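Local coordinates for protein probable ubiquitin-conjugating enzyme E2 7 (Caenorhabditis elegans, PDB 1PZV) that probably catalyses the covalent attachment of ubiquitin to other proteins, taking ubiquitin from an E1 enzyme as a thioester, at residues A[41-46]-A[124-129]; A[54-59]-A[71-76]. All coordinates share one frame; numbering follows the deposited sequence.

Both contacts belong to the ubiquitin-conjugating core: one helix, a four-stranded antiparallel meander and then three helices. In chain order, residues 41-46 leave strand 35-41; 54-59 cover most of strand 52-58 and the residue after it; 71-76 hold the end of strand 69-72 and the loop after it; 124-129 form the last turn of helix 115-127 and the two residues beyond. Both halves of contact 2 thus fall between those of contact 1. The contacts lie about 16 Å apart, centre to centre. The loop after strand 69-72 borders the end of helix 115-127, Leu-126 CD2 packing 4.1 Å from Ile-76 CD1, while contact 1 reaches the same helix end from the loop after strand 35-41.

Contact 1 (A[41-46]-A[124-129]); sequences IGPPDT and SMLTDP
Pro-43 packs on Leu-126 where a loop of the ubiquitin-conjugating fold, between strands 35-41 and 52-58, meets the last turn of helix 115-127. CD1 of Leu-126 lies 3.7 Å from CD of Pro-43 and reaches CG of the same ring less closely, the two side chains crossing at about a right angle. Beside them, CG2 of Thr-46 lies 3.8 Å from OG1 of Thr-127, with CG2 of Thr-127 a little farther away. This is van der Waals packing of a methyl against a threonine side chain, and the 172 Å² buried in total marks a small interface.

The second layer fixes the threonines. OG1 of Thr-127 is hydrogen-bonded to the carbonyl O of Ile-123, one turn back in the helix. Thr-46 has OG1 between its backbone N and carbonyl carbon (chi1 78°), which leaves CG2 for the helix while OG1 turns back to its own loop. There it donates to Pro-43 O and also has a weak bond with Tyr-48 N. The loop is thus tied across itself: Thr-46 OG1 stands 2.7 Å from Pro-43 O, tilted 30° from the carbonyl plane.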
loop_
_atom_site.group_PDB
_atom_site.type_symbol
_atom_site.label_atom_id
_atom_site.label_comp_id
_atom_site.label_asym_id
_atom_site.label_seq_id
_atom_site.Cartn_x
_atom_site.Cartn_y
_atom_site.Cartn_z
ATOM N N ILE A 41 -3.992 -8.214 -1.016
ATOM C CA ILE A 41 -3.663 -9.598 -0.734
ATOM C C ILE A 41 -2.151 -9.790 -0.827
ATOM O O ILE A 41 -1.537 -9.407 -1.823
ATOM C CB ILE A 41 -4.372 -10.562 -1.729
ATOM C CG1 ILE A 41 -5.889 -10.377 -1.630
ATOM C CG2 ILE A 41 -3.996 -12.023 -1.419
ATOM C CD1 ILE A 41 -6.694 -11.427 -2.370
ATOM N N GLY A 42 -1.559 -10.377 0.213
ATOM C CA GLY A 42 -0.125 -10.613 0.219
ATOM C C GLY A 42 0.360 -11.359 -1.013
ATOM O O GLY A 42 -0.086 -12.478 -1.286
ATOM N N PRO A 43 1.281 -10.765 -1.781
ATOM C CA PRO A 43 1.793 -11.417 -2.987
ATOM C C PRO A 43 2.435 -12.755 -2.675
ATOM O O PRO A 43 2.991 -12.956 -1.599
ATOM C CB PRO A 43 2.816 -10.414 -3.527
ATOM C CG PRO A 43 2.299 -9.098 -3.039
ATOM C CD PRO A 43 1.858 -9.419 -1.623
ATOM N N PRO A 44 2.363 -13.692 -3.625
ATOM C CA PRO A 44 2.952 -15.022 -3.446
ATOM C C PRO A 44 4.483 -14.973 -3.509
ATOM O O PRO A 44 5.062 -14.218 -4.297
ATOM C CB PRO A 44 2.348 -15.819 -4.600
ATOM C CG PRO A 44 2.210 -14.776 -5.677
ATOM C CD PRO A 44 1.647 -13.599 -4.912
ATOM N N ASP A 45 5.126 -15.781 -2.670
ATOM C CA ASP A 45 6.582 -15.856 -2.607
ATOM C C ASP A 45 7.159 -14.664 -1.866
ATOM O O ASP A 45 8.260 -14.193 -2.171
ATOM C CB ASP A 45 7.188 -15.960 -4.013
ATOM C CG ASP A 45 6.964 -17.331 -4.652
ATOM O OD1 ASP A 45 7.490 -17.553 -5.764
ATOM O OD2 ASP A 45 6.269 -18.188 -4.054
ATOM N N THR A 46 6.388 -14.179 -0.898
ATOM C CA THR A 46 6.787 -13.065 -0.047
ATOM C C THR A 46 6.247 -13.465 1.320
ATOM O O THR A 46 5.351 -14.305 1.403
ATOM C CB THR A 46 6.143 -11.703 -0.477
ATOM O OG1 THR A 46 4.788 -11.645 -0.024
ATOM C CG2 THR A 46 6.160 -11.540 -1.990
ATOM N N SER A 124 5.870 -4.208 -5.062
ATOM C CA SER A 124 7.315 -4.120 -4.942
ATOM C C SER A 124 7.717 -3.915 -3.484
ATOM O O SER A 124 8.592 -4.601 -2.974
ATOM C CB SER A 124 7.852 -2.947 -5.763
ATOM O OG SER A 124 7.824 -3.209 -7.148
ATOM N N MET A 125 7.087 -2.957 -2.818
ATOM C CA MET A 125 7.403 -2.701 -1.428
ATOM C C MET A 125 7.321 -3.961 -0.567
ATOM O O MET A 125 8.204 -4.216 0.261
ATOM C CB MET A 125 6.461 -1.657 -0.850
ATOM C CG MET A 125 6.530 -1.598 0.658
ATOM S SD MET A 125 5.444 -0.374 1.325
ATOM C CE MET A 125 3.842 -1.220 1.143
ATOM N N LEU A 126 6.253 -4.735 -0.749
ATOM C CA LEU A 126 6.077 -5.958 0.022
ATOM C C LEU A 126 7.079 -7.044 -0.410
ATOM O O LEU A 126 7.584 -7.810 0.412
ATOM C CB LEU A 126 4.645 -6.463 -0.137
ATOM C CG LEU A 126 3.524 -5.511 0.299
ATOM C CD1 LEU A 126 2.184 -6.097 -0.108
ATOM C CD2 LEU A 126 3.570 -5.264 1.804
ATOM N N THR A 127 7.376 -7.095 -1.702
ATOM C CA THR A 127 8.299 -8.087 -2.238
ATOM C C THR A 127 9.768 -7.730 -2.002
ATOM O O THR A 127 10.616 -8.613 -1.815
ATOM C CB THR A 127 8.105 -8.252 -3.759
ATOM O OG1 THR A 127 6.710 -8.377 -4.045
ATOM C CG2 THR A 127 8.846 -9.486 -4.266
ATOM N N ASP A 128 10.063 -6.434 -2.011
ATOM C CA ASP A 128 11.435 -5.962 -1.846
ATOM C C ASP A 128 11.491 -4.620 -1.119
ATOM O O ASP A 128 11.545 -3.564 -1.748
ATOM C CB ASP A 128 12.072 -5.820 -3.224
ATOM C CG ASP A 128 13.557 -6.007 -3.191
ATOM O OD1 ASP A 128 14.243 -5.251 -2.454
ATOM O OD2 ASP A 128 14.028 -6.921 -3.904
ATOM N N PRO A 129 11.497 -4.647 0.219
ATOM C CA PRO A 129 11.540 -3.399 0.987
ATOM C C PRO A 129 12.778 -2.542 0.713
ATOM O O PRO A 129 13.868 -3.060 0.447
ATOM C CB PRO A 129 11.471 -3.887 2.432
ATOM C CG PRO A 129 12.194 -5.211 2.369
ATOM C CD PRO A 129 11.648 -5.823 1.100
#

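Contact 2 (A[54-59]-A[71-76]); sequences KAILDF and KFISEI
Ile-56 and Lys-71 face each other as an antiparallel hydrogen-bonded pair, and the backbone groups between them satisfy one another. Ile-56 N donates to Lys-71 O at 2.9 Å, with the donor tilted from the carbonyl plane. Lys-71 N returns a bond to Ile-56 O at 3.0 Å, this time in the carbonyl plane. The N-H...O angles, 170° and 171°, show that both bonds are nearly straight.

The neighbouring pair, Ala-55 with Phe-72, is non-hydrogen-bonded, and its CA atoms approach to 4.2 Å. Here side chains supply the contact: Ala-55 CB sits over one face of the Phe-72 ring, 4.1 Å from its centroid and displaced toward the CD2 side, a CH-pi contact. Beyond this pair, Ile-73 N is assigned a bond to Lys-54 O; its N-H...O geometry is well bent and the position of that oxygen is uncertain, so the ladder is less securely defined here.

On the sheet face that carries Ile-56 and Lys-71, CD1 of Ile-56 meets CD1 of Ile-73 tip to tip at 3.6 Å. Ile-73 CG1 lies beside its own backbone N (chi1 -73°), an orientation that sends CD1 toward strand 52-58. The Lys-54 chain bends at chi3, and its CE passes 3.5 Å from Ser-74 OG in a carbon-to-oxygen contact.

These residues join the last two strands of the meander, with 69-72 at its edge. On the other side of 52-58, Ala-55 and Leu-57 make backbone bonds with Val-38 and Trp-36 of strand 35-41. Phe-72 packs on Val-40 and Phe-53, while its backbone bonds to Gly-85 in the segment leading to Cys-88, the predicted thioester cysteine, ahead of helix 115-127.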
loop_
_atom_site.group_PDB
_atom_site.type_symbol
_atom_site.label_atom_id
_atom_site.label_comp_id
_atom_site.label_asym_id
_atom_site.label_seq_id
_atom_site.Cartn_x
_atom_site.Cartn_y
_atom_site.Cartn_z
ATOM N N LYS A 54 -6.290 -4.643 4.691
ATOM C CA LYS A 54 -7.180 -3.560 4.280
ATOM C C LYS A 54 -6.425 -2.239 4.308
ATOM O O LYS A 54 -5.591 -2.027 5.176
ATOM C CB LYS A 54 -8.400 -3.506 5.218
ATOM C CG LYS A 54 -9.235 -4.807 5.208
ATOM C CD LYS A 54 -10.429 -4.810 6.192
ATOM C CE LYS A 54 -9.992 -5.007 7.650
ATOM N NZ LYS A 54 -11.137 -4.983 8.616
ATOM N N ALA A 55 -6.693 -1.351 3.357
ATOM C CA ALA A 55 -5.995 -0.065 3.342
ATOM C C ALA A 55 -6.864 1.056 2.782
ATOM O O ALA A 55 -7.837 0.821 2.058
ATOM C CB ALA A 55 -4.689 -0.176 2.539
ATOM N N ILE A 56 -6.503 2.285 3.115
ATOM C CA ILE A 56 -7.264 3.419 2.644
ATOM C C ILE A 56 -6.414 4.442 1.929
ATOM O O ILE A 56 -5.357 4.849 2.422
ATOM C CB ILE A 56 -8.004 4.086 3.792
ATOM C CG1 ILE A 56 -9.117 3.148 4.265
ATOM C CG2 ILE A 56 -8.540 5.444 3.352
ATOM C CD1 ILE A 56 -10.003 3.716 5.334
ATOM N N LEU A 57 -6.889 4.830 0.745
ATOM C CA LEU A 57 -6.216 5.818 -0.090
ATOM C C LEU A 57 -6.944 7.148 -0.007
ATOM O O LEU A 57 -8.149 7.224 -0.243
ATOM C CB LEU A 57 -6.180 5.361 -1.550
ATOM C CG LEU A 57 -5.187 4.277 -1.962
ATOM C CD1 LEU A 57 -5.501 3.826 -3.366
ATOM C CD2 LEU A 57 -3.770 4.810 -1.882
ATOM N N ASP A 58 -6.207 8.193 0.341
ATOM C CA ASP A 58 -6.773 9.532 0.428
ATOM C C ASP A 58 -6.260 10.324 -0.762
ATOM O O ASP A 58 -5.049 10.519 -0.897
ATOM C CB ASP A 58 -6.331 10.203 1.726
ATOM C CG ASP A 58 -7.042 9.644 2.939
ATOM O OD1 ASP A 58 -8.196 10.048 3.190
ATOM O OD2 ASP A 58 -6.456 8.792 3.634
ATOM N N PHE A 59 -7.168 10.765 -1.628
ATOM C CA PHE A 59 -6.759 11.538 -2.797
ATOM C C PHE A 59 -7.047 13.026 -2.640
ATOM O O PHE A 59 -8.176 13.424 -2.329
ATOM C CB PHE A 59 -7.480 11.062 -4.066
ATOM C CG PHE A 59 -7.189 9.646 -4.448
ATOM C CD1 PHE A 59 -7.873 8.591 -3.844
ATOM C CD2 PHE A 59 -6.226 9.361 -5.412
ATOM C CE1 PHE A 59 -7.607 7.273 -4.204
ATOM C CE2 PHE A 59 -5.952 8.046 -5.778
ATOM C CZ PHE A 59 -6.641 6.999 -5.171
ATOM N N LYS A 71 -2.711 4.758 3.849
ATOM C CA LYS A 71 -2.624 4.292 5.224
ATOM C C LYS A 71 -3.191 2.886 5.371
ATOM O O LYS A 71 -4.359 2.645 5.081
ATOM C CB LYS A 71 -3.392 5.234 6.160
ATOM C CG LYS A 71 -3.450 4.724 7.588
ATOM C CD LYS A 71 -3.981 5.778 8.557
ATOM C CE LYS A 71 -4.002 5.235 9.989
ATOM N NZ LYS A 71 -4.248 6.304 11.000
ATOM N N PHE A 72 -2.358 1.965 5.827
ATOM C CA PHE A 72 -2.791 0.598 6.035
ATOM C C PHE A 72 -3.618 0.388 7.303
ATOM O O PHE A 72 -3.204 0.782 8.383
ATOM C CB PHE A 72 -1.568 -0.337 6.120
ATOM C CG PHE A 72 -1.371 -1.177 4.927
ATOM C CD1 PHE A 72 -0.401 -0.870 3.981
ATOM C CD2 PHE A 72 -2.182 -2.269 4.736
ATOM C CE1 PHE A 72 -0.256 -1.663 2.844
ATOM C CE2 PHE A 72 -2.053 -3.059 3.622
ATOM C CZ PHE A 72 -1.089 -2.760 2.669
ATOM N N ILE A 73 -4.750 -0.199 7.155
ATOM C CA ILE A 73 -5.556 -0.531 8.292
ATOM C C ILE A 73 -5.257 -1.995 8.382
ATOM O O ILE A 73 -4.914 -2.563 7.362
ATOM C CB ILE A 73 -7.059 -0.239 8.073
ATOM C CG1 ILE A 73 -7.282 1.285 8.101
ATOM C CG2 ILE A 73 -7.918 -0.932 9.122
ATOM C CD1 ILE A 73 -8.730 1.701 8.015
ATOM N N SER A 74 -5.348 -2.672 9.512
ATOM C CA SER A 74 -4.973 -4.074 9.485
ATOM C C SER A 74 -3.493 -4.167 9.754
ATOM O O SER A 74 -2.667 -3.823 8.921
ATOM C CB SER A 74 -5.348 -4.738 8.165
ATOM O OG SER A 74 -6.539 -5.501 8.286
ATOM N N GLU A 75 -3.164 -4.666 10.941
ATOM C CA GLU A 75 -1.805 -4.879 11.414
ATOM C C GLU A 75 -0.898 -5.403 10.310
ATOM O O GLU A 75 -1.251 -6.348 9.607
ATOM C CB GLU A 75 -1.850 -5.912 12.544
ATOM C CG GLU A 75 -1.669 -5.372 13.943
ATOM C CD GLU A 75 -0.214 -5.133 14.253
ATOM O OE1 GLU A 75 0.317 -4.103 13.800
ATOM O OE2 GLU A 75 0.397 -5.972 14.945
ATOM N N ILE A 76 0.270 -4.794 10.163
ATOM C CA ILE A 76 1.239 -5.260 9.181
ATOM C C ILE A 76 2.623 -4.903 9.710
ATOM O O ILE A 76 2.806 -3.832 10.293
ATOM C CB ILE A 76 1.018 -4.617 7.794
ATOM C CG1 ILE A 76 1.931 -5.294 6.771
ATOM C CG2 ILE A 76 1.272 -3.114 7.860
ATOM C CD1 ILE A 76 1.517 -5.049 5.343
#